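Local coordinates for protein putative silent information regulator 2,Putative silent information regulator 2 (Leishmania infantum, PDB 5OL0) that probably acts as an NAD-dependent protein deacetylase of the sirtuin family, taking the acetyl group from acetylated lysines and so regulating gene expression, at residues Asp74-Thr79 against Glu86-Ile91; Leu120-Thr125 against Phe200-His205. All coordinates share one frame; numbering follows the deposited sequence.

Contact 1. Residues Asp74-Thr79 against Glu86-Ile91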
loop_
_atom_site.group_PDB
_atom_site.type_symbol
_atom_site.label_atom_id
_atom_site.label_comp_id
_atom_site.label_asym_id
_atom_site.label_seq_id
_atom_site.Cartn_x
_atom_site.Cartn_y
_atom_site.Cartn_z
ATOM N N ASP A 74 -6.887 15.888 2.977
ATOM C CA ASP A 74 -7.503 16.830 2.043
ATOM C C ASP A 74 -6.485 17.373 1.030
ATOM O O ASP A 74 -6.862 17.923 0.008
ATOM C CB ASP A 74 -8.145 17.999 2.781
ATOM C CG ASP A 74 -8.891 17.553 4.009
ATOM O OD1 ASP A 74 -9.951 16.893 3.845
ATOM O OD2 ASP A 74 -8.367 17.830 5.116
ATOM N N ALA A 75 -5.201 17.233 1.329
ATOM C CA ALA A 75 -4.164 17.512 0.356
ATOM C C ALA A 75 -4.331 16.626 -0.880
ATOM O O ALA A 75 -3.891 17.013 -1.980
ATOM C CB ALA A 75 -2.794 17.290 0.977
ATOM N N PHE A 76 -4.933 15.437 -0.683
ATOM C CA PHE A 76 -5.239 14.462 -1.745
ATOM C C PHE A 76 -6.675 14.523 -2.178
ATOM O O PHE A 76 -7.231 13.574 -2.704
ATOM C CB PHE A 76 -4.839 13.049 -1.329
ATOM C CG PHE A 76 -3.370 12.902 -1.084
ATOM C CD1 PHE A 76 -2.491 12.704 -2.131
ATOM C CD2 PHE A 76 -2.858 13.025 0.190
ATOM C CE1 PHE A 76 -1.109 12.594 -1.905
ATOM C CE2 PHE A 76 -1.493 12.923 0.431
ATOM C CZ PHE A 76 -0.612 12.699 -0.621
ATOM N N SER A 77 -7.257 15.696 -2.085
ATOM C CA SER A 77 -8.593 15.838 -2.560
ATOM C C SER A 77 -8.535 16.544 -3.889
ATOM O O SER A 77 -7.813 17.508 -4.096
ATOM C CB SER A 77 -9.497 16.542 -1.553
ATOM O OG SER A 77 -9.454 17.896 -1.761
ATOM N N LEU A 78 -9.300 15.985 -4.809
ATOM C CA LEU A 78 -9.409 16.464 -6.117
ATOM C C LEU A 78 -10.000 17.878 -6.150
ATOM O O LEU A 78 -9.574 18.747 -6.922
ATOM C CB LEU A 78 -10.257 15.448 -6.877
ATOM C CG LEU A 78 -10.148 15.586 -8.374
ATOM C CD1 LEU A 78 -8.719 15.400 -8.832
ATOM C CD2 LEU A 78 -11.071 14.539 -8.988
ATOM N N THR A 79 -10.968 18.130 -5.284
ATOM C CA THR A 79 -11.562 19.478 -5.212
ATOM C C THR A 79 -10.586 20.565 -4.676
ATOM O O THR A 79 -10.482 21.659 -5.262
ATOM C CB THR A 79 -12.969 19.465 -4.505
ATOM O OG1 THR A 79 -13.385 20.814 -4.365
ATOM C CG2 THR A 79 -12.963 18.749 -3.117
ATOM N N GLU A 86 -1.348 24.792 -5.568
ATOM C CA GLU A 86 -0.156 25.085 -4.809
ATOM C C GLU A 86 -0.069 24.223 -3.566
ATOM O O GLU A 86 1.023 23.859 -3.168
ATOM C CB GLU A 86 -0.006 26.603 -4.524
ATOM C CG GLU A 86 -1.104 27.265 -3.689
ATOM C CD GLU A 86 -2.340 27.748 -4.479
ATOM O OE1 GLU A 86 -2.561 27.337 -5.661
ATOM O OE2 GLU A 86 -3.107 28.552 -3.887
ATOM N N ILE A 87 -1.202 23.817 -2.982
ATOM C CA ILE A 87 -1.152 23.033 -1.743
ATOM C C ILE A 87 -0.628 21.611 -1.997
ATOM O O ILE A 87 0.286 21.141 -1.325
ATOM C CB ILE A 87 -2.524 22.953 -1.026
ATOM C CG1 ILE A 87 -2.928 24.345 -0.514
ATOM C CG2 ILE A 87 -2.480 21.953 0.139
ATOM C CD1 ILE A 87 -4.401 24.518 -0.182
ATOM N N PHE A 88 -1.207 20.900 -2.949
ATOM C CA PHE A 88 -0.681 19.550 -3.181
ATOM C C PHE A 88 0.746 19.665 -3.761
ATOM O O PHE A 88 1.597 18.910 -3.390
ATOM C CB PHE A 88 -1.571 18.717 -4.054
ATOM C CG PHE A 88 -0.863 17.538 -4.646
ATOM C CD1 PHE A 88 -0.706 16.383 -3.911
ATOM C CD2 PHE A 88 -0.322 17.617 -5.932
ATOM C CE1 PHE A 88 -0.036 15.306 -4.456
ATOM C CE2 PHE A 88 0.362 16.550 -6.485
ATOM C CZ PHE A 88 0.508 15.399 -5.738
ATOM N N TYR A 89 1.001 20.613 -4.653
ATOM C CA TYR A 89 2.330 20.708 -5.242
ATOM C C TYR A 89 3.385 20.982 -4.199
ATOM O O TYR A 89 4.517 20.528 -4.333
ATOM C CB TYR A 89 2.383 21.762 -6.341
ATOM C CG TYR A 89 2.129 21.138 -7.671
ATOM C CD1 TYR A 89 0.870 20.628 -7.996
ATOM C CD2 TYR A 89 3.146 20.995 -8.584
ATOM C CE1 TYR A 89 0.637 20.024 -9.218
ATOM C CE2 TYR A 89 2.921 20.403 -9.807
ATOM C CZ TYR A 89 1.671 19.921 -10.129
ATOM O OH TYR A 89 1.499 19.310 -11.345
ATOM N N SER A 90 3.014 21.748 -3.169
ATOM C CA SER A 90 3.891 22.013 -2.057
ATOM C C SER A 90 4.173 20.761 -1.256
ATOM O O SER A 90 5.304 20.526 -0.845
ATOM C CB SER A 90 3.312 23.115 -1.198
ATOM O OG SER A 90 4.151 23.367 -0.115
ATOM N N ILE A 91 3.166 19.925 -1.054
ATOM C CA ILE A 91 3.390 18.628 -0.424
ATOM C C ILE A 91 4.194 17.683 -1.323
ATOM O O ILE A 91 5.097 16.990 -0.816
ATOM C CB ILE A 91 2.057 18.011 0.023
ATOM C CG1 ILE A 91 1.631 18.686 1.322
ATOM C CG2 ILE A 91 2.100 16.504 0.212
ATOM C CD1 ILE A 91 0.759 19.892 1.089
#

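Contact 2. Residues Leu120-Thr125 against Phe200-His205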
loop_
_atom_site.group_PDB
_atom_site.type_symbol
_atom_site.label_atom_id
_atom_site.label_comp_id
_atom_site.label_asym_id
_atom_site.label_seq_id
_atom_site.Cartn_x
_atom_site.Cartn_y
_atom_site.Cartn_z
ATOM N N LEU A 120 2.358 -15.983 -4.615
ATOM C CA LEU A 120 1.685 -14.702 -4.600
ATOM C C LEU A 120 0.585 -14.720 -5.557
ATOM O O LEU A 120 0.828 -14.807 -6.720
ATOM C CB LEU A 120 2.647 -13.590 -4.922
ATOM C CG LEU A 120 2.147 -12.139 -4.807
ATOM C CD1 LEU A 120 1.890 -11.755 -3.350
ATOM C CD2 LEU A 120 3.214 -11.251 -5.369
ATOM N N LEU A 121 -0.660 -14.606 -5.089
ATOM C CA LEU A 121 -1.792 -14.390 -5.975
ATOM C C LEU A 121 -1.809 -12.929 -6.494
ATOM O O LEU A 121 -2.015 -12.653 -7.676
ATOM C CB LEU A 121 -3.040 -14.698 -5.224
ATOM C CG LEU A 121 -4.390 -14.481 -5.896
ATOM C CD1 LEU A 121 -4.615 -15.397 -7.111
ATOM C CD2 LEU A 121 -5.420 -14.682 -4.783
ATOM N N ARG A 122 -1.635 -11.970 -5.596
ATOM C CA ARG A 122 -1.637 -10.568 -6.022
ATOM C C ARG A 122 -1.110 -9.771 -4.872
ATOM O O ARG A 122 -1.320 -10.134 -3.712
ATOM C CB ARG A 122 -3.062 -10.104 -6.362
ATOM C CG ARG A 122 -3.137 -8.992 -7.417
ATOM C CD ARG A 122 -2.924 -9.623 -8.802
ATOM N NE ARG A 122 -2.897 -8.617 -9.879
ATOM C CZ ARG A 122 -3.994 -8.184 -10.543
ATOM N NH1 ARG A 122 -5.211 -8.611 -10.238
ATOM N NH2 ARG A 122 -3.877 -7.282 -11.500
ATOM N N CYS A 123 -0.410 -8.708 -5.196
ATOM C CA CYS A 123 -0.026 -7.729 -4.206
ATOM C C CYS A 123 -0.807 -6.457 -4.520
ATOM O O CYS A 123 -0.713 -5.930 -5.641
ATOM C CB CYS A 123 1.480 -7.422 -4.282
ATOM S SG CYS A 123 1.946 -6.107 -3.108
ATOM N N CYS A 124 -1.562 -5.963 -3.548
ATOM C CA CYS A 124 -2.370 -4.747 -3.741
ATOM C C CYS A 124 -1.891 -3.755 -2.711
ATOM O O CYS A 124 -1.975 -4.036 -1.512
ATOM C CB CYS A 124 -3.825 -5.063 -3.486
ATOM S SG CYS A 124 -4.627 -6.189 -4.710
ATOM N N THR A 125 -1.431 -2.599 -3.158
ATOM C CA THR A 125 -0.854 -1.587 -2.262
ATOM C C THR A 125 -1.668 -0.305 -2.340
ATOM O O THR A 125 -2.118 0.097 -3.381
ATOM C CB THR A 125 0.613 -1.310 -2.624
ATOM O OG1 THR A 125 1.172 -0.345 -1.737
ATOM C CG2 THR A 125 0.810 -0.818 -4.094
ATOM N N PHE A 200 -7.441 -2.663 -9.890
ATOM C CA PHE A 200 -7.969 -2.802 -8.513
ATOM C C PHE A 200 -9.240 -3.614 -8.497
ATOM O O PHE A 200 -9.397 -4.550 -7.707
ATOM C CB PHE A 200 -8.226 -1.451 -7.840
ATOM C CG PHE A 200 -8.981 -1.603 -6.590
ATOM C CD1 PHE A 200 -8.346 -2.023 -5.445
ATOM C CD2 PHE A 200 -10.368 -1.496 -6.592
ATOM C CE1 PHE A 200 -9.049 -2.237 -4.292
ATOM C CE2 PHE A 200 -11.074 -1.693 -5.435
ATOM C CZ PHE A 200 -10.422 -2.058 -4.279
ATOM N N PHE A 201 -10.159 -3.303 -9.406
ATOM C CA PHE A 201 -11.444 -4.040 -9.453
ATOM C C PHE A 201 -11.310 -5.511 -9.888
ATOM O O PHE A 201 -12.043 -6.377 -9.400
ATOM C CB PHE A 201 -12.467 -3.247 -10.290
ATOM C CG PHE A 201 -12.800 -1.933 -9.649
ATOM C CD1 PHE A 201 -13.614 -1.918 -8.523
ATOM C CD2 PHE A 201 -12.216 -0.746 -10.094
ATOM C CE1 PHE A 201 -13.856 -0.731 -7.848
ATOM C CE2 PHE A 201 -12.462 0.449 -9.432
ATOM C CZ PHE A 201 -13.294 0.451 -8.296
ATOM N N ASP A 202 -10.329 -5.758 -10.739
ATOM C CA ASP A 202 -9.913 -7.156 -11.115
ATOM C C ASP A 202 -9.504 -7.924 -9.856
ATOM O O ASP A 202 -10.000 -9.010 -9.559
ATOM C CB ASP A 202 -8.736 -7.046 -12.088
ATOM C CG ASP A 202 -8.320 -8.376 -12.661
ATOM O OD1 ASP A 202 -9.035 -8.863 -13.548
ATOM O OD2 ASP A 202 -7.308 -8.960 -12.198
ATOM N N ALA A 203 -8.666 -7.278 -9.054
ATOM C CA ALA A 203 -8.241 -7.881 -7.827
ATOM C C ALA A 203 -9.386 -8.096 -6.839
ATOM O O ALA A 203 -9.506 -9.145 -6.287
ATOM C CB ALA A 203 -7.108 -7.088 -7.223
ATOM N N LEU A 204 -10.257 -7.117 -6.677
ATOM C CA LEU A 204 -11.395 -7.254 -5.742
ATOM C C LEU A 204 -12.432 -8.317 -6.103
ATOM O O LEU A 204 -12.959 -9.023 -5.228
ATOM C CB LEU A 204 -12.136 -5.913 -5.650
ATOM C CG LEU A 204 -13.310 -5.811 -4.640
ATOM C CD1 LEU A 204 -12.770 -5.833 -3.234
ATOM C CD2 LEU A 204 -14.166 -4.548 -4.897
ATOM N N HIS A 205 -12.769 -8.365 -7.389
ATOM C CA HIS A 205 -13.810 -9.255 -7.880
ATOM C C HIS A 205 -13.259 -10.621 -8.178
ATOM O O HIS A 205 -13.989 -11.559 -8.028
ATOM C CB HIS A 205 -14.463 -8.697 -9.176
ATOM C CG HIS A 205 -15.138 -7.395 -8.974
ATOM N ND1 HIS A 205 -15.134 -6.403 -9.929
ATOM C CD2 HIS A 205 -15.747 -6.873 -7.882
ATOM C CE1 HIS A 205 -15.773 -5.349 -9.455
ATOM N NE2 HIS A 205 -16.134 -5.601 -8.211
#

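Contact 1. Residues Asp74-Thr79 against Glu86-Ile91
The backbone oxygen of Asp74 accepts two bonds from Ser77, and the turn they close sets Ala75 and Phe76 against Phe88. Ser77 N lies 3.1 Å from Asp74 O, and Ser77 OG lies at 3.1 Å from the same Asp74 O. Ser77 OG also caps the start of helix 78-83 through Leu80 N. No hydrogen bond joins segment 74-79 to 86-91. Ala75 O rests on Phe88, with Phe88 CB 3.5 Å away. Phe88 has CG anti to its backbone N (chi1 162°), which turns the ring toward Phe76. Its CE1 meets Phe76 CE1 at 3.9 Å. The two rings meet obliquely, with planes 68° apart and centroids 6.0 Å apart. Phe191 makes a separate edge-to-face contact with Phe88. Ala75, Phe76 and Phe88 are buried. Phe76 also packs on Ile128, a likely NAD-binding residue, and on the modified side chain of the bound peptide. Phe76 thereby lines the peptide-binding site, and Phe88 packs on it from the helix, an arrangement consistent with the acetyl-lysine pocket of a sirtuin.

Contact 2. Residues Leu120-Thr125 against Phe200-His205
Arg122 and Cys124 face Asp202 and Ala203 where helix 198-207 packs on strand 120-125. The strand belongs to the parallel sheet of the Rossmann-fold domain, the NAD-binding part of a sirtuin. The axes of strand 122-125 and of helix segment 200-205 come within 10.0 Å, and their directions differ by 122°. The side chain of Arg122 makes the polar link. Its CB points from the strand toward the helix. CG comes next, anti to the backbone N, and lies 4.4 Å from Ala203 CB. The chain then bends at chi2 (78°), and CD and NE run on toward the acidic side chain of the helix. The side chain of Arg122 also touches Val143 on the neighbouring strand. At CZ the group divides. Arg122 NH1 donates to Asp202 OD2 at 2.9 Å, with an N-H...O angle of 138°. The bond is bent, and the oxygen sits near the guanidinium edge but tilted from its plane. It offers the anti lone pair, the one turned from its partner oxygen. The guanidinium and carboxylate planes are nearly perpendicular, so this is a single-oxygen salt bridge and not a flat paired one. Arg122 NH2 stays 3.9 Å from Asp202 OD2. The stronger partner of NH1 is Asp207, further along the same helix, so two acids share one nitrogen. Asp202 OD1 is hydrogen-bonded to His206 ND1, which holds the carboxylate by its other oxygen. Beside the salt bridge, Ala203 CB lies 3.9 Å from Arg122 NH1. The apolar part of the contact is the same methyl against the thiol of Cys124, where Cys124 SG meets Ala203 CB at 3.6 Å.

From the N terminus the chain passes strand 36-40 and helix 59-67 before it reaches contact 1. This contact closes a short loop of six residues, mostly helix 78-83, and ties the turn before that helix to helix 85-95. Helix 106-116 follows, and strand 120-125 opens contact 2. The chain then runs through the likely NAD-binding residues 126-129 and the zinc-bearing part, with its four cysteines, before helix 198-207 returns to the strand. The loop closed is 74 residues long. The two contacts lie in series and neither nest nor cross. Contacts 1 and 2 have centres about 27 Å apart. Contact 1 belongs to the helical module of the smaller, zinc-bearing domain, contact 2 to the parallel-sheet domain.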